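Local coordinates for protein lipase (Streptomyces rimosus, PDB 5MAL) that hydrolyses triacylglycerols, preferring medium-length acyl chains, along with aryl esters and palmitoyl-CoA, as a secreted serine esterase of the GDSL family, at residues Y4-D9 and S33-W38; V75-G80 and V136-Y141; A118-V123 and A172-R177; D125-R130 and H181-G186. All blocks are in the same frame, centred on the assembly; numbering follows the deposited sequence. Where two conformers were deposited one is given.

Contact 1 of 4, residues Y4-D9 and S33-W38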
loop_
_atom_site.group_PDB
_atom_site.type_symbol
_atom_site.label_atom_id
_atom_site.label_comp_id
_atom_site.label_asym_id
_atom_site.label_seq_id
_atom_site.Cartn_x
_atom_site.Cartn_y
_atom_site.Cartn_z
ATOM N N TYR A 4 -10.254 -14.038 6.650
ATOM C CA TYR A 4 -9.480 -12.839 6.405
ATOM C C TYR A 4 -9.368 -12.656 4.903
ATOM O O TYR A 4 -8.854 -13.530 4.206
ATOM C CB TYR A 4 -8.105 -12.986 7.066
ATOM C CG TYR A 4 -7.081 -11.920 6.734
ATOM C CD1 TYR A 4 -7.456 -10.604 6.471
ATOM C CD2 TYR A 4 -5.717 -12.238 6.691
ATOM C CE1 TYR A 4 -6.489 -9.622 6.192
ATOM C CE2 TYR A 4 -4.765 -11.274 6.389
ATOM C CZ TYR A 4 -5.156 -9.974 6.148
ATOM O OH TYR A 4 -4.217 -9.014 5.859
ATOM N N VAL A 5 -9.881 -11.544 4.393
ATOM C CA VAL A 5 -9.614 -11.213 2.997
ATOM C C VAL A 5 -8.627 -10.067 2.926
ATOM O O VAL A 5 -8.856 -9.002 3.505
ATOM C CB VAL A 5 -10.862 -10.818 2.231
ATOM C CG1 VAL A 5 -10.494 -10.502 0.780
ATOM C CG2 VAL A 5 -11.915 -11.945 2.300
ATOM N N ALA A 6 -7.535 -10.286 2.207
ATOM C CA ALA A 6 -6.530 -9.247 2.044
ATOM C C ALA A 6 -6.552 -8.730 0.616
ATOM O O ALA A 6 -6.165 -9.420 -0.321
ATOM C CB ALA A 6 -5.166 -9.774 2.405
ATOM N N LEU A 7 -7.018 -7.496 0.484
ATOM C CA LEU A 7 -7.177 -6.816 -0.793
ATOM C C LEU A 7 -6.063 -5.839 -1.038
ATOM O O LEU A 7 -5.330 -5.473 -0.125
ATOM C CB LEU A 7 -8.479 -6.014 -0.815
ATOM C CG LEU A 7 -9.739 -6.721 -0.361
ATOM C CD1 LEU A 7 -10.765 -5.644 -0.149
ATOM C CD2 LEU A 7 -10.149 -7.708 -1.442
ATOM N N GLY A 8 -5.984 -5.361 -2.269
ATOM C CA GLY A 8 -5.173 -4.198 -2.525
ATOM C C GLY A 8 -4.154 -4.349 -3.617
ATOM O O GLY A 8 -4.287 -5.213 -4.496
ATOM N N ASP A 9 -3.135 -3.489 -3.553
ATOM C CA ASP A 9 -2.131 -3.411 -4.599
ATOM C C ASP A 9 -0.851 -4.062 -4.132
ATOM O O ASP A 9 -0.884 -4.951 -3.300
ATOM C CB ASP A 9 -1.883 -1.969 -5.018
ATOM C CG ASP A 9 -1.562 -1.059 -3.850
ATOM O OD1 ASP A 9 -1.081 -1.544 -2.799
ATOM O OD2 ASP A 9 -1.778 0.157 -3.999
ATOM N N SER A 33 4.648 -10.916 2.748
ATOM C CA SER A 33 3.776 -9.740 2.786
ATOM C C SER A 33 3.062 -9.645 4.126
ATOM O O SER A 33 2.887 -10.660 4.809
ATOM C CB SER A 33 2.734 -9.825 1.678
ATOM O OG SER A 33 1.858 -10.906 1.946
ATOM N N TYR A 34 2.600 -8.456 4.515
ATOM C CA TYR A 34 1.997 -8.405 5.847
ATOM C C TYR A 34 0.729 -9.283 5.926
ATOM O O TYR A 34 0.501 -9.900 6.951
ATOM C CB TYR A 34 1.707 -6.959 6.295
ATOM C CG TYR A 34 0.595 -6.278 5.558
ATOM C CD1 TYR A 34 -0.730 -6.418 5.979
ATOM C CD2 TYR A 34 0.861 -5.464 4.466
ATOM C CE1 TYR A 34 -1.751 -5.800 5.301
ATOM C CE2 TYR A 34 -0.154 -4.831 3.785
ATOM C CZ TYR A 34 -1.460 -5.010 4.210
ATOM O OH TYR A 34 -2.494 -4.404 3.557
ATOM N N PRO A 35 -0.079 -9.389 4.838
ATOM C CA PRO A 35 -1.220 -10.283 5.046
ATOM C C PRO A 35 -0.822 -11.736 5.221
ATOM O O PRO A 35 -1.400 -12.417 6.057
ATOM C CB PRO A 35 -2.036 -10.113 3.757
ATOM C CG PRO A 35 -1.691 -8.747 3.287
ATOM C CD PRO A 35 -0.211 -8.674 3.552
ATOM N N ALA A 36 0.148 -12.202 4.449
ATOM C CA ALA A 36 0.581 -13.587 4.575
ATOM C C ALA A 36 1.213 -13.826 5.948
ATOM O O ALA A 36 0.989 -14.861 6.574
ATOM C CB ALA A 36 1.549 -13.940 3.473
ATOM N N LEU A 37 2.000 -12.866 6.423
ATOM C CA LEU A 37 2.578 -12.975 7.758
ATOM C C LEU A 37 1.501 -12.998 8.839
ATOM O O LEU A 37 1.600 -13.735 9.831
ATOM C CB LEU A 37 3.543 -11.825 8.022
ATOM C CG LEU A 37 4.821 -11.810 7.182
ATOM C CD1 LEU A 37 5.617 -10.560 7.514
ATOM C CD2 LEU A 37 5.654 -13.056 7.431
ATOM N N TRP A 38 0.483 -12.167 8.665
ATOM C CA TRP A 38 -0.611 -12.151 9.609
ATOM C C TRP A 38 -1.306 -13.508 9.618
ATOM O O TRP A 38 -1.531 -14.086 10.671
ATOM C CB TRP A 38 -1.607 -11.045 9.268
ATOM C CG TRP A 38 -2.544 -10.740 10.384
ATOM C CD1 TRP A 38 -2.406 -9.765 11.339
ATOM C CD2 TRP A 38 -3.778 -11.397 10.661
ATOM N NE1 TRP A 38 -3.481 -9.785 12.191
ATOM C CE2 TRP A 38 -4.334 -10.783 11.801
ATOM C CE3 TRP A 38 -4.464 -12.458 10.063
ATOM C CZ2 TRP A 38 -5.551 -11.182 12.345
ATOM C CZ3 TRP A 38 -5.679 -12.859 10.619
ATOM C CH2 TRP A 38 -6.202 -12.221 11.745
HETATM O O HOH W 1 -4.405 -6.304 2.388
#
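Strand 4-8 and helix 34-38 run almost antiparallel, their axes 9.4 Å apart at closest approach, and Tyr4, Ala6, Pro35 and Trp38 fill the layer between them. The tight end is at Pro35. Its CB lies 3.4 Å from Ala6 CB, closer than carbons usually come, and a side chain as short as alanine's suits so close an approach of helix to strand. Tyr4 has CG anti to the backbone N (chi1 171°), which lays its ring obliquely across the proline; Tyr4 OH comes 3.2 Å from Pro35 CB, while Pro35 O sits at the ring edge, near its plane. Farther along, Tyr4 CD2 approaches Trp38 CE3 to 3.6 Å, the two rings inclined at 61°. An alanine in place of Tyr4 would probably loosen the helix on the strand, since the ring that packs on both Pro35 and Trp38 would be gone. The other end is looser: Tyr34 CE1 comes no nearer than 4.1 Å to Tyr4 OH, and a water bridges Tyr34 OH and Leu7 O, donating to the latter at 2.8 Å. Ser33 is the N-cap of the helix, its OG accepting from Ala36 N. The phenol of Tyr4 is hydrogen-bonded to Ser76 on the next strand, and that of Tyr34 to Ser12. Apolar surfaces thus bind helix to strand, while each buried phenol is satisfied by a polar partner beyond the interface.

Contact 2 of 4, residues V75-G80 and V136-Y141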
loop_
_atom_site.group_PDB
_atom_site.type_symbol
_atom_site.label_atom_id
_atom_site.label_comp_id
_atom_site.label_asym_id
_atom_site.label_seq_id
_atom_site.Cartn_x
_atom_site.Cartn_y
_atom_site.Cartn_z
ATOM N N VAL A 75 -10.938 -7.635 6.887
ATOM C CA VAL A 75 -10.527 -7.196 5.571
ATOM C C VAL A 75 -9.384 -6.206 5.739
ATOM O O VAL A 75 -9.471 -5.283 6.548
ATOM C CB VAL A 75 -11.677 -6.523 4.790
ATOM C CG1 VAL A 75 -11.176 -5.991 3.456
ATOM C CG2 VAL A 75 -12.825 -7.491 4.588
ATOM N N SER A 76 -8.307 -6.406 4.996
ATOM C CA SER A 76 -7.257 -5.397 4.951
ATOM C C SER A 76 -7.118 -4.881 3.530
ATOM O O SER A 76 -7.418 -5.586 2.568
ATOM C CB SER A 76 -5.914 -5.944 5.444
ATOM O OG SER A 76 -5.493 -7.049 4.668
ATOM N N ILE A 77 -6.629 -3.656 3.384
ATOM C CA ILE A 77 -6.424 -3.142 2.042
ATOM C C ILE A 77 -5.445 -1.983 2.024
ATOM O O ILE A 77 -5.424 -1.169 2.943
ATOM C CB ILE A 77 -7.769 -2.707 1.414
ATOM C CG1 ILE A 77 -7.586 -2.347 -0.064
ATOM C CG2 ILE A 77 -8.406 -1.567 2.229
ATOM C CD1 ILE A 77 -8.906 -2.221 -0.822
ATOM N N THR A 78 -4.587 -1.974 1.009
ATOM C CA THR A 78 -3.904 -0.766 0.563
ATOM C C THR A 78 -4.347 -0.596 -0.881
ATOM O O THR A 78 -4.234 -1.514 -1.666
ATOM C CB THR A 78 -2.350 -0.844 0.648
ATOM O OG1 THR A 78 -1.882 -1.934 -0.145
ATOM C CG2 THR A 78 -1.877 -1.038 2.079
ATOM N N ILE A 79 -4.931 0.544 -1.222
ATOM C CA ILE A 79 -5.298 0.783 -2.616
ATOM C C ILE A 79 -5.406 2.269 -2.839
ATOM O O ILE A 79 -5.714 3.022 -1.914
ATOM C CB ILE A 79 -6.633 0.107 -3.010
ATOM C CG1 ILE A 79 -6.744 -0.031 -4.535
ATOM C CG2 ILE A 79 -7.819 0.872 -2.449
ATOM C CD1 ILE A 79 -5.760 -1.022 -5.148
ATOM N N GLY A 80 -5.107 2.696 -4.061
ATOM C CA GLY A 80 -5.199 4.103 -4.396
ATOM C C GLY A 80 -3.924 4.663 -4.980
ATOM O O GLY A 80 -3.960 5.623 -5.747
ATOM N N VAL A 136 -12.495 -3.941 9.396
ATOM C CA VAL A 136 -11.808 -3.532 8.185
ATOM C C VAL A 136 -10.642 -2.634 8.525
ATOM O O VAL A 136 -10.794 -1.652 9.250
ATOM C CB VAL A 136 -12.769 -2.824 7.221
ATOM C CG1 VAL A 136 -12.075 -2.451 5.943
ATOM C CG2 VAL A 136 -13.942 -3.738 6.899
ATOM N N VAL A 137 -9.465 -2.994 8.028
ATOM C CA VAL A 137 -8.284 -2.195 8.286
ATOM C C VAL A 137 -7.744 -1.669 6.972
ATOM O O VAL A 137 -7.276 -2.440 6.122
ATOM C CB VAL A 137 -7.178 -2.997 8.982
ATOM C CG1 VAL A 137 -6.058 -2.047 9.429
ATOM C CG2 VAL A 137 -7.733 -3.779 10.154
ATOM N N VAL A 138 -7.809 -0.360 6.801
ATOM C CA VAL A 138 -7.173 0.271 5.652
ATOM C C VAL A 138 -5.782 0.701 6.074
ATOM O O VAL A 138 -5.616 1.385 7.080
ATOM C CB VAL A 138 -7.952 1.482 5.152
ATOM C CG1 VAL A 138 -7.247 2.059 3.930
ATOM C CG2 VAL A 138 -9.377 1.087 4.819
ATOM N N LEU A 139 -4.771 0.266 5.342
ATOM C CA LEU A 139 -3.422 0.642 5.689
ATOM C C LEU A 139 -2.953 1.686 4.696
ATOM O O LEU A 139 -3.298 1.634 3.513
ATOM C CB LEU A 139 -2.509 -0.568 5.691
ATOM C CG LEU A 139 -2.758 -1.548 6.842
ATOM C CD1 LEU A 139 -3.799 -2.608 6.505
ATOM C CD2 LEU A 139 -1.447 -2.203 7.230
ATOM N N GLY A 140 -2.201 2.659 5.182
ATOM C CA GLY A 140 -1.698 3.706 4.316
ATOM C C GLY A 140 -0.408 3.312 3.611
ATOM O O GLY A 140 -0.021 2.136 3.581
ATOM N N TYR A 141 0.244 4.306 3.022
ATOM C CA TYR A 141 1.541 4.123 2.391
ATOM C C TYR A 141 2.565 4.861 3.222
ATOM O O TYR A 141 2.235 5.816 3.916
ATOM C CB TYR A 141 1.539 4.650 0.955
ATOM C CG TYR A 141 0.538 3.981 0.056
ATOM C CD1 TYR A 141 0.875 2.850 -0.664
ATOM C CD2 TYR A 141 -0.758 4.483 -0.067
ATOM C CE1 TYR A 141 -0.050 2.222 -1.494
ATOM C CE2 TYR A 141 -1.688 3.871 -0.891
ATOM C CZ TYR A 141 -1.332 2.750 -1.609
ATOM O OH TYR A 141 -2.238 2.126 -2.432
HETATM O O HOH W 2 -4.803 2.425 1.266
#
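Ile77 and Val138 stand side by side on one face of the sheet, pointing the same way, with Ile77 CG2 3.8 Å from Val138 CG2. Val75 and Val136 pair on that face too, and branched aliphatic residues suit it because helices 98-130 and 159-180 pack over it. Ser76 and Val137 project from the other face, where Ser76 CB meets Leu139 CD1. Thr78 and Leu139 cross obliquely, the methyl CG2 of Thr78 lying 3.7 Å from Leu139 CB, while the hydroxyl OG1 is turned to Asp9 and Ser12. Parallel pairing decides the face to which each strand residue points. Val137 N donates to Val75 O at 2.7 Å, nearly along the C=O axis, Ile77 N gives a more bent bond to Val137 O (141° at the hydrogen), and Leu139 N returns to Ile77 O at 2.9 Å. Beyond them the strands part, and a water takes over, accepting from Ile79 N and donating to Leu139 O. Tyr141 reaches back across the gap, its OH 3.2 Å from Ile79 C and hydrogen-bonded to Asp9 and Gly81 N. Neighbouring parallel strands whose C-terminal ends open into loops beside the nucleophile Ser10 are typical of the alpha/beta/alpha fold of SGNH hydrolases.

Contact 3 of 4, residues A118-V123 and A172-R177; sequences AQLDQV and AVTAKR
Helices 98-130 and 159-180 lie over the central parallel sheet and pair here, the axes of segments 118-123 and 172-177 crossing at -40° and 10.2 Å apart at closest approach. Leu120 supplies the buried part. Its CG lies anti to the carbonyl carbon, which carries CD1 against the neighbouring helix, 3.7 Å from Thr174 OG1 and 4.2 Å from Val173 CG1. The same methyl touches Arg177 CG at 3.8 Å, so the aliphatic part of the arginine also serves as apolar surface. Thr174 suits the inner side of its helix, since its OG1 is hydrogen-bonded to Ile170 O. Nearer the surface, the arginine chain bends at chi2 and chi3 and brings its guanidinium round to Asp121. Arg177 NH1 donates to Asp121 OD1 at 3.0 Å, with 159° at the hydrogen, and the oxygen uses its syn lone pair. It lies in the guanidinium plane, yet the carboxylate is turned 86° to that plane, giving a single-point salt bridge. Asp121 OD1 is also hydrogen-bonded to His181 NE2, and Arg177 NH1 has a second salt-bridge partner in Asp180. The charges therefore form a network, and the arginine would probably favour the ionised form of Asp121.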
loop_
_atom_site.group_PDB
_atom_site.type_symbol
_atom_site.label_atom_id
_atom_site.label_comp_id
_atom_site.label_asym_id
_atom_site.label_seq_id
_atom_site.Cartn_x
_atom_site.Cartn_y
_atom_site.Cartn_z
ATOM N N ALA A 118 -13.511 9.436 -4.228
ATOM C CA ALA A 118 -14.745 8.799 -4.675
ATOM C C ALA A 118 -14.496 7.370 -5.111
ATOM O O ALA A 118 -15.394 6.529 -5.035
ATOM C CB ALA A 118 -15.385 9.582 -5.810
ATOM N N GLN A 119 -13.284 7.097 -5.582
ATOM C CA GLN A 119 -12.953 5.757 -6.018
ATOM C C GLN A 119 -12.737 4.876 -4.812
ATOM O O GLN A 119 -13.051 3.695 -4.843
ATOM C CB GLN A 119 -11.718 5.765 -6.896
ATOM C CG GLN A 119 -11.904 6.566 -8.154
ATOM C CD GLN A 119 -10.691 6.483 -9.011
ATOM O OE1 GLN A 119 -9.593 6.832 -8.572
ATOM N NE2 GLN A 119 -10.861 6.008 -10.238
ATOM N N LEU A 120 -12.199 5.453 -3.742
ATOM C CA LEU A 120 -12.095 4.701 -2.496
ATOM C C LEU A 120 -13.490 4.342 -1.994
ATOM O O LEU A 120 -13.738 3.201 -1.577
ATOM C CB LEU A 120 -11.329 5.491 -1.438
ATOM C CG LEU A 120 -9.858 5.743 -1.754
ATOM C CD1 LEU A 120 -9.256 6.589 -0.651
ATOM C CD2 LEU A 120 -9.124 4.416 -1.899
ATOM N N ASP A 121 -14.401 5.313 -2.048
ATOM C CA ASP A 121 -15.781 5.062 -1.654
ATOM C C ASP A 121 -16.372 3.895 -2.430
ATOM O O ASP A 121 -17.101 3.084 -1.865
ATOM C CB ASP A 121 -16.641 6.311 -1.852
ATOM C CG ASP A 121 -16.469 7.314 -0.746
ATOM O OD1 ASP A 121 -16.070 6.914 0.372
ATOM O OD2 ASP A 121 -16.753 8.505 -0.982
ATOM N N GLN A 122 -16.058 3.811 -3.720
ATOM C CA GLN A 122 -16.528 2.706 -4.544
ATOM C C GLN A 122 -16.144 1.376 -3.931
ATOM O O GLN A 122 -16.974 0.473 -3.790
ATOM C CB GLN A 122 -15.967 2.806 -5.960
ATOM C CG GLN A 122 -16.659 3.834 -6.813
ATOM C CD GLN A 122 -16.165 3.800 -8.235
ATOM O OE1 GLN A 122 -14.973 3.992 -8.499
ATOM N NE2 GLN A 122 -17.069 3.524 -9.164
ATOM N N VAL A 123 -14.873 1.263 -3.558
ATOM C CA VAL A 123 -14.399 0.036 -2.957
ATOM C C VAL A 123 -15.001 -0.125 -1.570
ATOM O O VAL A 123 -15.461 -1.213 -1.210
ATOM C CB VAL A 123 -12.863 0.012 -2.862
ATOM C CG1 VAL A 123 -12.404 -1.248 -2.132
ATOM C CG2 VAL A 123 -12.249 0.084 -4.248
ATOM N N ALA A 172 -3.817 11.142 4.240
ATOM C CA ALA A 172 -4.865 12.016 4.762
ATOM C C ALA A 172 -6.194 11.695 4.105
ATOM O O ALA A 172 -7.190 11.516 4.791
ATOM C CB ALA A 172 -4.507 13.485 4.548
ATOM N N VAL A 173 -6.213 11.617 2.777
ATOM C CA VAL A 173 -7.442 11.312 2.052
ATOM C C VAL A 173 -7.996 9.962 2.489
ATOM O O VAL A 173 -9.191 9.797 2.738
ATOM C CB VAL A 173 -7.212 11.307 0.534
ATOM C CG1 VAL A 173 -8.406 10.712 -0.187
ATOM C CG2 VAL A 173 -6.954 12.726 0.036
ATOM N N THR A 174 -7.101 8.999 2.625
ATOM C CA THR A 174 -7.506 7.636 2.917
ATOM C C THR A 174 -7.939 7.459 4.362
ATOM O O THR A 174 -8.898 6.733 4.636
ATOM C CB THR A 174 -6.366 6.661 2.589
ATOM O OG1 THR A 174 -6.020 6.823 1.216
ATOM C CG2 THR A 174 -6.820 5.238 2.788
ATOM N N ALA A 175 -7.253 8.112 5.295
ATOM C CA ALA A 175 -7.663 7.994 6.685
ATOM C C ALA A 175 -9.075 8.543 6.849
ATOM O O ALA A 175 -9.908 7.940 7.521
ATOM C CB ALA A 175 -6.697 8.711 7.603
ATOM N N LYS A 176 -9.358 9.671 6.215
ATOM C CA LYS A 176 -10.708 10.241 6.330
ATOM C C LYS A 176 -11.774 9.412 5.601
ATOM O O LYS A 176 -12.875 9.267 6.126
ATOM C CB LYS A 176 -10.717 11.699 5.862
ATOM C CG LYS A 176 -9.571 12.486 6.472
ATOM C CD LYS A 176 -9.767 14.005 6.449
ATOM C CE LYS A 176 -10.511 14.489 5.218
ATOM N NZ LYS A 176 -10.258 15.950 5.024
ATOM N N ARG A 177 -11.461 8.857 4.429
ATOM C CA ARG A 177 -12.400 7.953 3.756
ATOM C C ARG A 177 -12.653 6.707 4.592
ATOM O O ARG A 177 -13.793 6.275 4.741
ATOM C CB ARG A 177 -11.895 7.515 2.374
ATOM C CG ARG A 177 -11.997 8.530 1.231
ATOM C CD ARG A 177 -13.429 8.966 0.931
ATOM N NE ARG A 177 -13.809 10.035 1.837
ATOM C CZ ARG A 177 -14.962 10.097 2.489
ATOM N NH1 ARG A 177 -15.885 9.152 2.327
ATOM N NH2 ARG A 177 -15.184 11.118 3.300
#

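Contact 4 of 4, residues D125-R130 and H181-G186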
loop_
_atom_site.group_PDB
_atom_site.type_symbol
_atom_site.label_atom_id
_atom_site.label_comp_id
_atom_site.label_asym_id
_atom_site.label_seq_id
_atom_site.Cartn_x
_atom_site.Cartn_y
_atom_site.Cartn_z
ATOM N N ASP A 125 -17.661 1.075 -0.188
ATOM C CA ASP A 125 -19.091 0.765 -0.254
ATOM C C ASP A 125 -19.304 -0.722 -0.500
ATOM O O ASP A 125 -20.221 -1.342 0.056
ATOM C CB ASP A 125 -19.784 1.541 -1.376
ATOM C CG ASP A 125 -20.051 2.977 -1.026
ATOM O OD1 ASP A 125 -19.981 3.350 0.163
ATOM O OD2 ASP A 125 -20.353 3.739 -1.964
ATOM N N ALA A 126 -18.482 -1.283 -1.376
ATOM C CA ALA A 126 -18.592 -2.699 -1.684
ATOM C C ALA A 126 -18.289 -3.511 -0.429
ATOM O O ALA A 126 -19.009 -4.445 -0.087
ATOM C CB ALA A 126 -17.675 -3.064 -2.809
ATOM N N ILE A 127 -17.235 -3.133 0.281
ATOM C CA ILE A 127 -16.906 -3.814 1.531
ATOM C C ILE A 127 -18.029 -3.654 2.558
ATOM O O ILE A 127 -18.398 -4.615 3.248
ATOM C CB ILE A 127 -15.577 -3.293 2.104
ATOM C CG1 ILE A 127 -14.430 -3.732 1.199
ATOM C CG2 ILE A 127 -15.368 -3.818 3.508
ATOM C CD1 ILE A 127 -13.144 -2.947 1.392
ATOM N N ASP A 128 -18.569 -2.442 2.658
ATOM C CA ASP A 128 -19.703 -2.171 3.546
ATOM C C ASP A 128 -20.839 -3.149 3.332
ATOM O O ASP A 128 -21.409 -3.691 4.280
ATOM C CB ASP A 128 -20.249 -0.762 3.322
ATOM C CG ASP A 128 -19.406 0.316 3.965
ATOM O OD1 ASP A 128 -18.705 0.031 4.954
ATOM O OD2 ASP A 128 -19.470 1.465 3.475
ATOM N N SER A 129 -21.159 -3.349 2.062
ATOM C CA SER A 129 -22.307 -4.152 1.665
ATOM C C SER A 129 -22.047 -5.640 1.853
ATOM O O SER A 129 -22.863 -6.351 2.436
ATOM C CB SER A 129 -22.673 -3.867 0.207
ATOM O OG SER A 129 -23.677 -4.759 -0.249
ATOM N N ARG A 130 -20.908 -6.106 1.362
ATOM C CA ARG A 130 -20.645 -7.541 1.354
ATOM C C ARG A 130 -20.234 -8.116 2.693
ATOM O O ARG A 130 -20.566 -9.259 3.017
ATOM C CB ARG A 130 -19.565 -7.856 0.320
ATOM C CG ARG A 130 -19.929 -7.361 -1.069
ATOM C CD ARG A 130 -19.225 -8.151 -2.133
ATOM N NE ARG A 130 -19.118 -7.392 -3.376
ATOM C CZ ARG A 130 -18.581 -7.867 -4.492
ATOM N NH1 ARG A 130 -18.101 -9.108 -4.528
ATOM N NH2 ARG A 130 -18.526 -7.102 -5.571
ATOM N N HIS A 181 -16.287 5.335 6.590
ATOM C CA HIS A 181 -17.007 4.067 6.496
ATOM C C HIS A 181 -16.868 3.237 7.766
ATOM O O HIS A 181 -17.261 2.071 7.807
ATOM C CB HIS A 181 -16.509 3.256 5.307
ATOM C CG HIS A 181 -16.793 3.888 3.988
ATOM N ND1 HIS A 181 -17.716 3.370 3.106
ATOM C CD2 HIS A 181 -16.274 4.989 3.391
ATOM C CE1 HIS A 181 -17.755 4.125 2.024
ATOM N NE2 HIS A 181 -16.887 5.111 2.168
ATOM N N GLY A 182 -16.311 3.846 8.808
ATOM C CA GLY A 182 -16.129 3.172 10.074
ATOM C C GLY A 182 -15.023 2.140 10.022
ATOM O O GLY A 182 -14.976 1.230 10.853
ATOM N N PHE A 183 -14.130 2.280 9.043
ATOM C CA PHE A 183 -12.970 1.386 8.960
ATOM C C PHE A 183 -11.830 1.942 9.780
ATOM O O PHE A 183 -11.723 3.158 9.951
ATOM C CB PHE A 183 -12.482 1.208 7.527
ATOM C CG PHE A 183 -13.525 0.706 6.561
ATOM C CD1 PHE A 183 -14.655 0.036 7.000
ATOM C CD2 PHE A 183 -13.332 0.871 5.200
ATOM C CE1 PHE A 183 -15.593 -0.434 6.087
ATOM C CE2 PHE A 183 -14.261 0.418 4.288
ATOM C CZ PHE A 183 -15.399 -0.247 4.736
ATOM N N ALA A 184 -10.983 1.054 10.289
ATOM C CA ALA A 184 -9.751 1.475 10.928
ATOM C C ALA A 184 -8.779 1.906 9.850
ATOM O O ALA A 184 -8.798 1.360 8.744
ATOM C CB ALA A 184 -9.153 0.363 11.755
ATOM N N PHE A 185 -7.962 2.902 10.166
ATOM C CA PHE A 185 -6.831 3.280 9.321
ATOM C C PHE A 185 -5.539 2.973 10.049
ATOM O O PHE A 185 -5.368 3.325 11.225
ATOM C CB PHE A 185 -6.876 4.757 8.948
ATOM C CG PHE A 185 -5.745 5.181 8.073
ATOM C CD1 PHE A 185 -5.748 4.871 6.726
ATOM C CD2 PHE A 185 -4.655 5.862 8.603
ATOM C CE1 PHE A 185 -4.687 5.253 5.907
ATOM C CE2 PHE A 185 -3.603 6.246 7.791
ATOM C CZ PHE A 185 -3.631 5.938 6.436
ATOM N N GLY A 186 -4.629 2.311 9.352
ATOM C CA GLY A 186 -3.336 1.984 9.909
ATOM C C GLY A 186 -2.291 2.862 9.250
ATOM O O GLY A 186 -1.985 2.724 8.058
#
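His181, Phe183 and Asp128 bury the most surface where the end of helix 98-130 meets the turn after helix 159-180. The imidazole of His181 points its edge at the helix: ND1 donates to Asp128 OD2 at 2.6 Å, almost straight at 166°. The acceptor lies near the ring plane, but the donor stands above the plane of the carboxylate, 26° out of it. Asp125 OD1 reaches the same edge one turn earlier, 3.0 Å from His181 CE1. With ND1 held by Asp128 and NE2 by Asp121, the imidazole is fixed in rotation and would probably tend toward the charged form. A histidine suits the place because it can serve two acids at once. One face of the Phe183 ring is covered by His181 CB, over its centre, while Phe183 CZ touches Ile127 CG2 at 3.8 Å and lies 3.3 Å from Asp128 OD1. An alanine in place of Asp128 would probably leave His181 less firmly oriented, because the acceptor of ND1 would be lost. Gly182, with positive phi, is the C' residue of the Schellman motif that ends helix 159-180, and lets the chain turn toward strand 184-186. That strand pairs with 135-139 at the edge of the sheet, while Tyr124 of helix 98-130 meets both His181 and Phe183 edge-to-face and Val136 lies against Phe183.

In the fold
Contacts 1 and 2 are buried and sit on neighbouring strands of one sheet, 3-8 and 74-78; contact 3 is only partly buried, and contact 4, at the surface, reaches the edge of the same sheet. The chemistry follows this gradient: apolar packing in contact 1, backbone bonds in contact 2, with the Tyr4-Ser76 and Asp9-Tyr141 hydrogen bonds tying the two together, and carboxylates with Arg177 and His181 outside. Contacts 3 and 4 both draw on helix 98-130 and are joined through Asp121 and His181. Contact 2 meets both of them, through Val138 against Thr174 and through backbone bonds to strand 184-186, whereas contact 1 touches contact 4, Leu7 on Ile127, but not contact 3.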